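Local coordinates for cyclopropane-fatty-acyl-phospholipid synthase 1 (Mycobacterium tuberculosis, PDB 1KP9), which catalyses transfer of a methylene group from S-adenosyl-L-methionine to a double bond of an alpha mycolic acid, forming a cyclopropane ring at the distal position, at residues 58-63 / 130-135; 143-148 / 202-207; 163-168 / 280-285. All coordinates share one frame; numbering follows the deposited sequence.

Contact 1: residues 58-63 / 130-135; sequences GKLGLQ and VDRIVS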
ATOM      1  N   GLY A  58      13.550   3.132  -3.522  1.00 33.13           N
ATOM      2  CA  GLY A  58      14.848   2.678  -3.991  1.00 35.06           C
ATOM      3  C   GLY A  58      14.782   1.866  -5.274  1.00 36.26           C
ATOM      4  O   GLY A  58      15.812   1.460  -5.806  1.00 35.54           O
ATOM      5  N   LYS A  59      13.572   1.640  -5.782  1.00 37.18           N
ATOM      6  CA  LYS A  59      13.386   0.859  -7.000  1.00 36.48           C
ATOM      7  C   LYS A  59      13.031   1.697  -8.229  1.00 36.76           C
ATOM      8  O   LYS A  59      12.980   1.175  -9.348  1.00 37.86           O
ATOM      9  CB  LYS A  59      12.283  -0.187  -6.783  1.00 35.46           C
ATOM     10  CG  LYS A  59      12.612  -1.281  -5.782  1.00 34.47           C
ATOM     11  CD  LYS A  59      11.418  -2.221  -5.608  1.00 34.92           C
ATOM     12  CE  LYS A  59      11.696  -3.352  -4.626  1.00 32.33           C
ATOM     13  NZ  LYS A  59      10.470  -4.161  -4.389  1.00 30.75           N
ATOM     14  N   LEU A  60      12.794   2.988  -8.033  1.00 35.32           N
ATOM     15  CA  LEU A  60      12.405   3.854  -9.138  1.00 34.51           C
ATOM     16  C   LEU A  60      13.541   4.523  -9.891  1.00 36.78           C
ATOM     17  O   LEU A  60      13.302   5.186 -10.903  1.00 36.53           O
ATOM     18  CB  LEU A  60      11.442   4.937  -8.642  1.00 31.70           C
ATOM     19  CG  LEU A  60      10.046   4.541  -8.152  1.00 30.95           C
ATOM     20  CD1 LEU A  60       9.255   5.796  -7.783  1.00 28.94           C
ATOM     21  CD2 LEU A  60       9.325   3.773  -9.237  1.00 29.49           C
ATOM     22  N   GLY A  61      14.770   4.360  -9.418  1.00 38.48           N
ATOM     23  CA  GLY A  61      15.878   5.014 -10.093  1.00 42.10           C
ATOM     24  C   GLY A  61      15.623   6.516 -10.191  1.00 44.22           C
ATOM     25  O   GLY A  61      15.755   7.120 -11.261  1.00 44.76           O
ATOM     26  N   LEU A  62      15.247   7.118  -9.064  1.00 45.07           N
ATOM     27  CA  LEU A  62      14.962   8.550  -9.002  1.00 44.77           C
ATOM     28  C   LEU A  62      16.225   9.394  -9.103  1.00 45.16           C
ATOM     29  O   LEU A  62      17.219   9.123  -8.429  1.00 45.21           O
ATOM     30  CB  LEU A  62      14.241   8.887  -7.696  1.00 41.80           C
ATOM     31  CG  LEU A  62      12.785   8.449  -7.548  1.00 39.42           C
ATOM     32  CD1 LEU A  62      12.451   8.323  -6.074  1.00 38.83           C
ATOM     33  CD2 LEU A  62      11.865   9.439  -8.244  1.00 36.01           C
ATOM     34  N   GLN A  63      16.165  10.421  -9.945  1.00 46.06           N
ATOM     35  CA  GLN A  63      17.280  11.333 -10.151  1.00 47.40           C
ATOM     36  C   GLN A  63      16.881  12.742  -9.721  1.00 47.08           C
ATOM     37  O   GLN A  63      15.760  13.185  -9.983  1.00 48.32           O
ATOM     38  CB  GLN A  63      17.695  11.343 -11.629  1.00 48.39           C
ATOM     39  CG  GLN A  63      18.425  10.091 -12.096  1.00 51.44           C
ATOM     40  CD  GLN A  63      19.724   9.860 -11.343  1.00 54.14           C
ATOM     41  OE1 GLN A  63      20.578  10.744 -11.271  1.00 55.96           O
ATOM     42  NE2 GLN A  63      19.881   8.664 -10.781  1.00 56.24           N
ATOM     43  N   VAL A 130       4.868  13.143 -15.625  1.00 46.57           N
ATOM     44  CA  VAL A 130       5.598  12.751 -14.439  1.00 45.39           C
ATOM     45  C   VAL A 130       6.715  11.792 -14.818  1.00 44.04           C
ATOM     46  O   VAL A 130       6.613  11.075 -15.808  1.00 44.45           O
ATOM     47  CB  VAL A 130       4.645  12.127 -13.411  1.00 46.26           C
ATOM     48  CG1 VAL A 130       3.977  13.231 -12.600  1.00 44.34           C
ATOM     49  CG2 VAL A 130       3.583  11.308 -14.128  1.00 47.43           C
ATOM     50  N   ASP A 131       7.785  11.785 -14.031  1.00 43.07           N
ATOM     51  CA  ASP A 131       8.942  10.944 -14.312  1.00 42.57           C
ATOM     52  C   ASP A 131       8.920   9.564 -13.673  1.00 42.91           C
ATOM     53  O   ASP A 131       9.493   8.614 -14.215  1.00 44.25           O
ATOM     54  CB  ASP A 131      10.220  11.677 -13.891  1.00 44.79           C
ATOM     55  CG  ASP A 131      10.402  12.999 -14.620  1.00 44.37           C
ATOM     56  OD1 ASP A 131      10.630  12.976 -15.850  1.00 43.09           O
ATOM     57  OD2 ASP A 131      10.310  14.059 -13.960  1.00 44.91           O
ATOM     58  N   ARG A 132       8.271   9.448 -12.521  1.00 40.69           N
ATOM     59  CA  ARG A 132       8.200   8.173 -11.820  1.00 38.64           C
ATOM     60  C   ARG A 132       6.911   8.123 -11.022  1.00 38.57           C
ATOM     61  O   ARG A 132       6.443   9.148 -10.523  1.00 39.23           O
ATOM     62  CB  ARG A 132       9.396   8.018 -10.877  1.00 37.84           C
ATOM     63  CG  ARG A 132      10.753   7.932 -11.569  1.00 37.73           C
ATOM     64  CD  ARG A 132      10.942   6.579 -12.234  1.00 38.28           C
ATOM     65  NE  ARG A 132      12.253   6.435 -12.870  1.00 38.15           N
ATOM     66  CZ  ARG A 132      12.610   7.025 -14.008  1.00 38.92           C
ATOM     67  NH1 ARG A 132      11.756   7.810 -14.656  1.00 37.51           N
ATOM     68  NH2 ARG A 132      13.822   6.821 -14.506  1.00 35.58           N
ATOM     69  N   ILE A 133       6.329   6.935 -10.907  1.00 35.65           N
ATOM     70  CA  ILE A 133       5.100   6.789 -10.155  1.00 34.39           C
ATOM     71  C   ILE A 133       5.215   5.716  -9.091  1.00 34.81           C
ATOM     72  O   ILE A 133       5.785   4.639  -9.319  1.00 34.24           O
ATOM     73  CB  ILE A 133       3.899   6.443 -11.061  1.00 34.60           C
ATOM     74  CG1 ILE A 133       3.608   7.607 -12.010  1.00 34.73           C
ATOM     75  CG2 ILE A 133       2.669   6.153 -10.195  1.00 34.07           C
ATOM     76  CD1 ILE A 133       2.446   7.364 -12.954  1.00 31.65           C
ATOM     77  N   VAL A 134       4.671   6.025  -7.920  1.00 32.12           N
ATOM     78  CA  VAL A 134       4.690   5.090  -6.811  1.00 30.94           C
ATOM     79  C   VAL A 134       3.278   5.008  -6.241  1.00 29.81           C
ATOM     80  O   VAL A 134       2.583   6.022  -6.122  1.00 28.26           O
ATOM     81  CB  VAL A 134       5.668   5.549  -5.718  1.00 29.14           C
ATOM     82  CG1 VAL A 134       5.205   6.868  -5.128  1.00 29.19           C
ATOM     83  CG2 VAL A 134       5.783   4.487  -4.657  1.00 29.31           C
ATOM     84  N   SER A 135       2.844   3.793  -5.926  1.00 28.23           N
ATOM     85  CA  SER A 135       1.518   3.602  -5.373  1.00 29.44           C
ATOM     86  C   SER A 135       1.530   2.546  -4.293  1.00 28.55           C
ATOM     87  O   SER A 135       1.621   1.360  -4.583  1.00 29.86           O
ATOM     88  CB  SER A 135       0.529   3.198  -6.468  1.00 31.28           C
ATOM     89  OG  SER A 135      -0.810   3.379  -6.029  1.00 33.59           O
TER
HETATM   90  O   HOH W   1      14.221   4.466 -14.200  1.00 42.51           O
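L60 and R132 come closest in the backbone, with L60 CA 6.6 Å from R132 CA, where the irregular loop 58-63 runs past the start of strand 132-136. No backbone-to-backbone hydrogen bond joins the two segments, so the contact is made through side chains and one carbonyl. The polar part belongs to R132. Its NE donates to the carbonyl O of L60 at 2.6 Å, with an N-H...O angle of 141°. The oxygen lies at the edge of the guanidinium, close to its plane, and the donor approaches nearly straight on to the carbonyl. A bend at chi2 (-74°) brings NE to the L60 carbonyl. The aliphatic part of the same chain is also used. The side chains of L60 and R132 run alongside in opposite senses, with L60 CD1 3.8 Å from R132 CB. L62 reaches the arginine by another branch, its CD2 lying 3.8 Å from R132 CG. Beyond R132, the two methyls of L60 spread over the strand. CD2 of L60 lies 3.6 Å from the carbonyl O of I133, and CD1 of L60 lies 4.1 Å from V134 CB. A leucine patch therefore covers the hydrocarbon of R132 and V134, while NE of the guanidinium holds the loop by a single bond to L60 O. The arginine also has a long, weak ion pair with D161. The arrangement belongs to the Rossmann-like methyltransferase fold, in which loop 58-63 connects helix 45-57 to strand 67-71. L60, R132 and V134 all pack on L68 of that strand, a residue assigned by similarity to S-adenosyl-L-methionine binding. On the other flank, L60 and R132 touch V163 of strand 163-171.

Contact 2: residues 143-148 / 202-207; sequences GHERYD and GGRLPS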
ATOM      1  N   GLY A 143     -10.172  -2.596  -3.981  1.00 69.23           N
ATOM      2  CA  GLY A 143     -11.033  -2.260  -5.102  1.00 72.82           C
ATOM      3  C   GLY A 143     -10.158  -2.198  -6.330  1.00 75.41           C
ATOM      4  O   GLY A 143     -10.018  -1.153  -6.970  1.00 75.32           O
ATOM      5  N   HIS A 144      -9.564  -3.344  -6.643  1.00 77.33           N
ATOM      6  CA  HIS A 144      -8.655  -3.487  -7.774  1.00 79.26           C
ATOM      7  C   HIS A 144      -9.391  -4.007  -9.010  1.00 80.06           C
ATOM      8  O   HIS A 144      -9.139  -5.123  -9.466  1.00 80.20           O
ATOM      9  CB  HIS A 144      -7.540  -4.460  -7.386  1.00 80.13           C
ATOM     10  CG  HIS A 144      -6.965  -4.208  -6.023  1.00 80.77           C
ATOM     11  ND1 HIS A 144      -5.807  -3.486  -5.821  1.00 80.98           N
ATOM     12  CD2 HIS A 144      -7.394  -4.579  -4.792  1.00 80.76           C
ATOM     13  CE1 HIS A 144      -5.546  -3.427  -4.527  1.00 80.93           C
ATOM     14  NE2 HIS A 144      -6.494  -4.081  -3.880  1.00 81.09           N
ATOM     15  N   GLU A 145     -10.286  -3.185  -9.557  1.00 80.76           N
ATOM     16  CA  GLU A 145     -11.077  -3.566 -10.727  1.00 81.03           C
ATOM     17  C   GLU A 145     -10.952  -2.581 -11.887  1.00 80.36           C
ATOM     18  O   GLU A 145     -11.718  -2.638 -12.854  1.00 80.75           O
ATOM     19  CB  GLU A 145     -12.545  -3.714 -10.318  1.00 82.28           C
ATOM     20  CG  GLU A 145     -12.811  -4.961  -9.483  1.00 83.91           C
ATOM     21  CD  GLU A 145     -14.141  -4.922  -8.752  1.00 85.74           C
ATOM     22  OE1 GLU A 145     -14.255  -4.167  -7.759  1.00 86.32           O
ATOM     23  OE2 GLU A 145     -15.070  -5.649  -9.170  1.00 85.99           O
ATOM     24  N   ARG A 146      -9.984  -1.677 -11.776  1.00 78.63           N
ATOM     25  CA  ARG A 146      -9.732  -0.685 -12.809  1.00 76.31           C
ATOM     26  C   ARG A 146      -8.229  -0.580 -13.041  1.00 74.37           C
ATOM     27  O   ARG A 146      -7.705   0.479 -13.388  1.00 73.11           O
ATOM     28  CB  ARG A 146     -10.317   0.671 -12.402  1.00 77.73           C
ATOM     29  CG  ARG A 146     -11.845   0.717 -12.450  1.00 79.07           C
ATOM     30  CD  ARG A 146     -12.373   2.117 -12.169  1.00 80.45           C
ATOM     31  NE  ARG A 146     -11.884   3.095 -13.137  1.00 81.78           N
ATOM     32  CZ  ARG A 146     -12.135   4.400 -13.070  1.00 82.39           C
ATOM     33  NH1 ARG A 146     -12.870   4.889 -12.078  1.00 83.16           N
ATOM     34  NH2 ARG A 146     -11.648   5.220 -13.992  1.00 82.43           N
ATOM     35  N   TYR A 147      -7.543  -1.701 -12.846  1.00 72.46           N
ATOM     36  CA  TYR A 147      -6.100  -1.766 -13.031  1.00 71.00           C
ATOM     37  C   TYR A 147      -5.705  -1.538 -14.485  1.00 69.15           C
ATOM     38  O   TYR A 147      -4.658  -0.964 -14.772  1.00 69.37           O
ATOM     39  CB  TYR A 147      -5.571  -3.127 -12.566  1.00 72.13           C
ATOM     40  CG  TYR A 147      -5.027  -3.138 -11.152  1.00 73.24           C
ATOM     41  CD1 TYR A 147      -5.764  -2.609 -10.093  1.00 73.94           C
ATOM     42  CD2 TYR A 147      -3.777  -3.695 -10.870  1.00 73.64           C
ATOM     43  CE1 TYR A 147      -5.271  -2.633  -8.788  1.00 74.31           C
ATOM     44  CE2 TYR A 147      -3.276  -3.728  -9.565  1.00 74.06           C
ATOM     45  CZ  TYR A 147      -4.030  -3.195  -8.528  1.00 74.53           C
ATOM     46  OH  TYR A 147      -3.563  -3.233  -7.229  1.00 74.07           O
ATOM     47  N   ASP A 148      -6.546  -1.992 -15.405  1.00 67.32           N
ATOM     48  CA  ASP A 148      -6.250  -1.836 -16.818  1.00 65.50           C
ATOM     49  C   ASP A 148      -6.160  -0.361 -17.199  1.00 63.03           C
ATOM     50  O   ASP A 148      -5.180   0.078 -17.799  1.00 62.17           O
ATOM     51  CB  ASP A 148      -7.317  -2.545 -17.656  1.00 66.87           C
ATOM     52  CG  ASP A 148      -6.715  -3.519 -18.653  1.00 68.24           C
ATOM     53  OD1 ASP A 148      -6.113  -4.524 -18.212  1.00 68.46           O
ATOM     54  OD2 ASP A 148      -6.837  -3.273 -19.874  1.00 68.81           O
ATOM     55  N   GLY A 202     -11.677  -9.277   3.247  1.00 36.59           N
ATOM     56  CA  GLY A 202     -13.042  -8.848   3.009  1.00 36.74           C
ATOM     57  C   GLY A 202     -13.196  -7.945   1.796  1.00 36.34           C
ATOM     58  O   GLY A 202     -13.991  -7.006   1.805  1.00 36.36           O
ATOM     59  N   GLY A 203     -12.434  -8.236   0.749  1.00 34.83           N
ATOM     60  CA  GLY A 203     -12.501  -7.450  -0.469  1.00 33.86           C
ATOM     61  C   GLY A 203     -11.905  -8.221  -1.637  1.00 34.82           C
ATOM     62  O   GLY A 203     -11.219  -9.226  -1.430  1.00 32.55           O
ATOM     63  N   ARG A 204     -12.166  -7.759  -2.859  1.00 35.60           N
ATOM     64  CA  ARG A 204     -11.651  -8.411  -4.057  1.00 37.52           C
ATOM     65  C   ARG A 204     -10.196  -8.023  -4.290  1.00 38.43           C
ATOM     66  O   ARG A 204      -9.873  -6.847  -4.427  1.00 38.39           O
ATOM     67  CB  ARG A 204     -12.496  -8.035  -5.277  1.00 40.33           C
ATOM     68  CG  ARG A 204     -13.909  -8.600  -5.252  1.00 43.38           C
ATOM     69  CD  ARG A 204     -14.639  -8.312  -6.557  1.00 46.42           C
ATOM     70  NE  ARG A 204     -13.971  -8.919  -7.709  1.00 48.77           N
ATOM     71  CZ  ARG A 204     -13.841 -10.230  -7.899  1.00 49.84           C
ATOM     72  NH1 ARG A 204     -14.334 -11.093  -7.016  1.00 49.45           N
ATOM     73  NH2 ARG A 204     -13.210 -10.679  -8.976  1.00 50.16           N
ATOM     74  N   LEU A 205      -9.325  -9.029  -4.339  1.00 39.86           N
ATOM     75  CA  LEU A 205      -7.891  -8.814  -4.521  1.00 38.49           C
ATOM     76  C   LEU A 205      -7.377  -9.229  -5.885  1.00 39.79           C
ATOM     77  O   LEU A 205      -7.846 -10.206  -6.468  1.00 42.08           O
ATOM     78  CB  LEU A 205      -7.110  -9.596  -3.468  1.00 34.91           C
ATOM     79  CG  LEU A 205      -7.370  -9.265  -2.001  1.00 35.41           C
ATOM     80  CD1 LEU A 205      -6.550 -10.201  -1.135  1.00 34.40           C
ATOM     81  CD2 LEU A 205      -7.004  -7.818  -1.716  1.00 33.96           C
ATOM     82  N   PRO A 206      -6.397  -8.487  -6.418  1.00 39.33           N
ATOM     83  CA  PRO A 206      -5.845  -8.834  -7.724  1.00 39.11           C
ATOM     84  C   PRO A 206      -4.838  -9.961  -7.511  1.00 39.42           C
ATOM     85  O   PRO A 206      -4.258 -10.080  -6.429  1.00 38.62           O
ATOM     86  CB  PRO A 206      -5.181  -7.538  -8.162  1.00 37.98           C
ATOM     87  CG  PRO A 206      -4.649  -7.006  -6.873  1.00 38.63           C
ATOM     88  CD  PRO A 206      -5.811  -7.233  -5.915  1.00 38.98           C
ATOM     89  N   SER A 207      -4.654 -10.795  -8.528  1.00 38.44           N
ATOM     90  CA  SER A 207      -3.704 -11.898  -8.453  1.00 37.46           C
ATOM     91  C   SER A 207      -2.431 -11.426  -9.130  1.00 36.20           C
ATOM     92  O   SER A 207      -2.471 -10.499  -9.938  1.00 35.14           O
ATOM     93  CB  SER A 207      -4.248 -13.117  -9.199  1.00 39.35           C
ATOM     94  OG  SER A 207      -4.404 -12.826 -10.579  1.00 39.42           O
TER
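H144 and P206 form a CH-pi contact between two loops that each lead into a helix. R146 is the N-cap of helix 147-155 and S207 that of helix 208-215, within the Rossmann-like methyltransferase fold. H144, P206 and R204 bury the most surface here. P206 lays its ring edge over one face of the H144 imidazole. Its CD sits 3.5 Å from the centroid of the H144 ring, 24° off the ring normal, and shifted toward the rim. CD of P206 is only 3.2 Å from H144 CG, which is tight packing. With CB of H144 already directed at the 202-207 loop, chi1 of -45° lays the ring against the proline. Y147 helps fix the ring's rotation: its OH and H144 ND1 share a hydrogen bond of 2.7 Å, in which either may be the donor. The same hydroxyl lies 3.9 Å from P206 CG and is also hydrogen-bonded to T168 OG1 of strand 163-171. R204 meets H144 through its backbone, with its carbonyl O near the plane of the ring at the CD2 edge. The R204 side chain goes elsewhere. Bent at chi3, it runs across the end of E145, with the carboxylate and guanidinium planes 56° apart. The result is a long salt bridge, E145 OE2 to R204 NE 3.7 Å, at the exposed margin. P206 and Y147 both continue onto V211 of helix 208-215. On the same side of the imidazole as P206, L205 CD2 lies 4.3 Å from H144 NE2, and this nitrogen is buried without a polar partner in the model.

Contact 3: residues 163-168 / 280-285; sequences VMLLHT and VNQFTC. With ACY (acetic acid), chain C.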
ATOM      1  N   VAL A 163       9.229   4.600 -14.846  1.00 46.97           N
ATOM      2  CA  VAL A 163       9.111   3.438 -13.980  1.00 44.39           C
ATOM      3  C   VAL A 163       8.048   3.697 -12.928  1.00 43.24           C
ATOM      4  O   VAL A 163       7.879   4.821 -12.458  1.00 41.61           O
ATOM      5  CB  VAL A 163      10.446   3.136 -13.258  1.00 45.17           C
ATOM      6  CG1 VAL A 163      10.281   1.945 -12.319  1.00 42.78           C
ATOM      7  CG2 VAL A 163      11.542   2.869 -14.283  1.00 43.91           C
ATOM      8  N   MET A 164       7.324   2.649 -12.564  1.00 42.32           N
ATOM      9  CA  MET A 164       6.283   2.762 -11.554  1.00 40.71           C
ATOM     10  C   MET A 164       6.336   1.571 -10.625  1.00 38.36           C
ATOM     11  O   MET A 164       6.586   0.445 -11.043  1.00 37.48           O
ATOM     12  CB  MET A 164       4.894   2.834 -12.194  1.00 42.06           C
ATOM     13  CG  MET A 164       3.759   2.839 -11.169  1.00 44.45           C
ATOM     14  SD  MET A 164       2.115   3.061 -11.891  1.00 47.39           S
ATOM     15  CE  MET A 164       1.849   1.402 -12.627  1.00 47.75           C
ATOM     16  N   LEU A 165       6.122   1.832  -9.347  1.00 36.99           N
ATOM     17  CA  LEU A 165       6.123   0.765  -8.377  1.00 34.69           C
ATOM     18  C   LEU A 165       4.743   0.697  -7.743  1.00 34.24           C
ATOM     19  O   LEU A 165       4.209   1.720  -7.300  1.00 33.06           O
ATOM     20  CB  LEU A 165       7.163   1.017  -7.298  1.00 33.45           C
ATOM     21  CG  LEU A 165       7.212  -0.180  -6.354  1.00 33.61           C
ATOM     22  CD1 LEU A 165       8.145  -1.255  -6.898  1.00 30.49           C
ATOM     23  CD2 LEU A 165       7.671   0.286  -5.026  1.00 35.10           C
ATOM     24  N   LEU A 166       4.174  -0.507  -7.711  1.00 33.85           N
ATOM     25  CA  LEU A 166       2.853  -0.730  -7.133  1.00 33.42           C
ATOM     26  C   LEU A 166       2.956  -1.712  -5.986  1.00 32.68           C
ATOM     27  O   LEU A 166       3.305  -2.874  -6.177  1.00 33.97           O
ATOM     28  CB  LEU A 166       1.889  -1.281  -8.182  1.00 35.47           C
ATOM     29  CG  LEU A 166       1.839  -0.516  -9.509  1.00 38.02           C
ATOM     30  CD1 LEU A 166       0.788  -1.142 -10.410  1.00 39.12           C
ATOM     31  CD2 LEU A 166       1.521   0.948  -9.260  1.00 39.22           C
ATOM     32  N   HIS A 167       2.657  -1.220  -4.792  1.00 32.41           N
ATOM     33  CA  HIS A 167       2.684  -2.012  -3.572  1.00 31.04           C
ATOM     34  C   HIS A 167       1.223  -2.313  -3.273  1.00 32.40           C
ATOM     35  O   HIS A 167       0.456  -1.416  -2.899  1.00 33.49           O
ATOM     36  CB  HIS A 167       3.306  -1.189  -2.447  1.00 27.62           C
ATOM     37  CG  HIS A 167       3.276  -1.864  -1.115  1.00 27.94           C
ATOM     38  ND1 HIS A 167       4.418  -2.255  -0.451  1.00 27.79           N
ATOM     39  CD2 HIS A 167       2.241  -2.192  -0.307  1.00 27.77           C
ATOM     40  CE1 HIS A 167       4.091  -2.789   0.711  1.00 27.05           C
ATOM     41  NE2 HIS A 167       2.775  -2.764   0.823  1.00 31.35           N
ATOM     42  N   THR A 168       0.830  -3.572  -3.442  1.00 32.60           N
ATOM     43  CA  THR A 168      -0.559  -3.943  -3.232  1.00 31.51           C
ATOM     44  C   THR A 168      -0.710  -5.322  -2.648  1.00 31.01           C
ATOM     45  O   THR A 168       0.199  -6.141  -2.716  1.00 34.12           O
ATOM     46  CB  THR A 168      -1.347  -3.907  -4.566  1.00 32.43           C
ATOM     47  OG1 THR A 168      -2.731  -4.187  -4.319  1.00 31.45           O
ATOM     48  CG2 THR A 168      -0.793  -4.942  -5.538  1.00 28.46           C
ATOM     49  N   VAL A 280       1.150  -9.837  -0.361  1.00 29.89           N
ATOM     50  CA  VAL A 280       1.364  -8.415  -0.562  1.00 28.86           C
ATOM     51  C   VAL A 280       2.638  -8.278  -1.381  1.00 28.15           C
ATOM     52  O   VAL A 280       3.721  -8.686  -0.948  1.00 29.11           O
ATOM     53  CB  VAL A 280       1.490  -7.657   0.777  1.00 27.44           C
ATOM     54  CG1 VAL A 280       2.515  -8.333   1.664  1.00 28.88           C
ATOM     55  CG2 VAL A 280       1.865  -6.213   0.517  1.00 23.29           C
ATOM     56  N   ASN A 281       2.506  -7.715  -2.575  1.00 27.92           N
ATOM     57  CA  ASN A 281       3.657  -7.567  -3.444  1.00 29.40           C
ATOM     58  C   ASN A 281       3.921  -6.168  -3.960  1.00 30.00           C
ATOM     59  O   ASN A 281       3.008  -5.352  -4.114  1.00 27.15           O
ATOM     60  CB  ASN A 281       3.517  -8.519  -4.639  1.00 28.67           C
ATOM     61  CG  ASN A 281       3.566  -9.978  -4.224  1.00 30.98           C
ATOM     62  OD1 ASN A 281       4.643 -10.559  -4.082  1.00 29.45           O
ATOM     63  ND2 ASN A 281       2.396 -10.572  -3.999  1.00 30.17           N
ATOM     64  N   GLN A 282       5.199  -5.904  -4.213  1.00 31.85           N
ATOM     65  CA  GLN A 282       5.621  -4.641  -4.783  1.00 33.27           C
ATOM     66  C   GLN A 282       5.964  -5.037  -6.208  1.00 33.79           C
ATOM     67  O   GLN A 282       6.791  -5.921  -6.422  1.00 34.24           O
ATOM     68  CB  GLN A 282       6.861  -4.105  -4.074  1.00 33.87           C
ATOM     69  CG  GLN A 282       6.677  -3.878  -2.586  1.00 35.27           C
ATOM     70  CD  GLN A 282       7.599  -2.787  -2.057  1.00 38.19           C
ATOM     71  OE1 GLN A 282       8.793  -2.773  -2.353  1.00 40.61           O
ATOM     72  NE2 GLN A 282       7.042  -1.866  -1.274  1.00 34.45           N
ATOM     73  N   PHE A 283       5.312  -4.405  -7.177  1.00 35.46           N
ATOM     74  CA  PHE A 283       5.546  -4.723  -8.583  1.00 37.06           C
ATOM     75  C   PHE A 283       6.316  -3.637  -9.314  1.00 37.46           C
ATOM     76  O   PHE A 283       5.744  -2.607  -9.667  1.00 38.60           O
ATOM     77  CB  PHE A 283       4.217  -4.941  -9.323  1.00 36.96           C
ATOM     78  CG  PHE A 283       3.375  -6.063  -8.773  1.00 38.59           C
ATOM     79  CD1 PHE A 283       2.154  -5.797  -8.160  1.00 39.13           C
ATOM     80  CD2 PHE A 283       3.786  -7.387  -8.886  1.00 38.20           C
ATOM     81  CE1 PHE A 283       1.359  -6.830  -7.674  1.00 38.45           C
ATOM     82  CE2 PHE A 283       2.995  -8.425  -8.402  1.00 36.26           C
ATOM     83  CZ  PHE A 283       1.783  -8.147  -7.797  1.00 37.99           C
ATOM     84  N   THR A 284       7.606  -3.851  -9.548  1.00 38.73           N
ATOM     85  CA  THR A 284       8.377  -2.850 -10.291  1.00 39.62           C
ATOM     86  C   THR A 284       7.928  -2.960 -11.738  1.00 39.26           C
ATOM     87  O   THR A 284       8.216  -3.944 -12.408  1.00 38.86           O
ATOM     88  CB  THR A 284       9.890  -3.102 -10.254  1.00 37.34           C
ATOM     89  OG1 THR A 284      10.341  -3.207  -8.901  1.00 37.67           O
ATOM     90  CG2 THR A 284      10.607  -1.955 -10.927  1.00 38.27           C
ATOM     91  N   CYS A 285       7.213  -1.949 -12.208  1.00 41.93           N
ATOM     92  CA  CYS A 285       6.703  -1.935 -13.571  1.00 41.07           C
ATOM     93  C   CYS A 285       7.551  -1.025 -14.441  1.00 43.05           C
ATOM     94  O   CYS A 285       7.265   0.161 -14.565  1.00 42.23           O
ATOM     95  CB  CYS A 285       5.254  -1.453 -13.562  1.00 41.69           C
ATOM     96  SG  CYS A 285       4.182  -2.415 -12.446  1.00 37.40           S
TER
HETATM   97  C   ACY C 288      -0.934  -2.895   1.859  1.00 21.50           C
HETATM   98  O   ACY C 288      -2.048  -2.922   2.630  1.00 23.58           O
HETATM   99  OXT ACY C 288       0.237  -3.392   2.338  1.00 20.25           O
HETATM  100  CH3 ACY C 288      -0.994  -2.314   0.475  1.00 21.07           C
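M164 to T168 pair antiparallel with C285 to N281, the strand directions differing by 169°. Backbone hydrogen bonds come first. The pairs M164-C285, L166-F283 and T168-N281 are hydrogen-bonded, each with two bonds; L165-T284 and H167-Q282 are the non-hydrogen-bonded pairs between them. The bonds of M164 and L166 are uneven: C285 N to M164 O and F283 N to L166 O are both 2.7 Å, while their return bonds are longer.

On the side of the sheet that carries H167 and Q282, polar side chains meet. Q282 NE2 comes in at the edge of the H167 ring and donates to ND1 at 2.8 Å and 169°, almost straight. The bond lies in the ring plane and in the amide plane, although the two planes stand 82° apart. The other ring nitrogen, H167 NE2, donates to OXT of the bound acetic acid at 3.0 Å, so both nitrogens are engaged and the ring's rotation is fixed. The acid, probably from the crystallisation liquor, is also hydrogen-bonded to Y232 OH and the backbone N of C35. Its place is consistent with the bicarbonate site of this enzyme family. V280 CG2 flanks the ring, 3.6 Å from H167 NE2.

Apolar contacts make up the rest. T168 CG2 meets the edge of the F283 ring, 3.6 Å from CE1. On the same side of the sheet, L166 CD1 lies 4.2 Å from C285 SG.

Here antiparallel strand 278-286 joins the parallel strands of the sheet. Helix 147-155 covers M164 and L166, helix 45-57 covers L165, H167 and Q282, and strand 221-227 lies beside F283.

Contact 3 touches both of the others. Strand 132-136 of contact 1 lies beside strand 163-171 in the sheet: the carbonyl O of I133 is 2.8 Å from L165 N, and S135 O is 2.8 Å from H167 N, both probable hydrogen bonds. K59 of loop 58-63 also bonds to Q282 through its NZ. Contact 2 meets contact 3 at T168. Contacts 1 and 2 do not touch, their nearest atoms being about 7 Å apart. Between side chains, L60 is about 3 Å from L68 and H167 about 5 Å from S34, both cofactor-binding by similarity. Contact 3 has the acetic acid. L205 of contact 2 is about 9 Å from C269, the active-site residue by similarity.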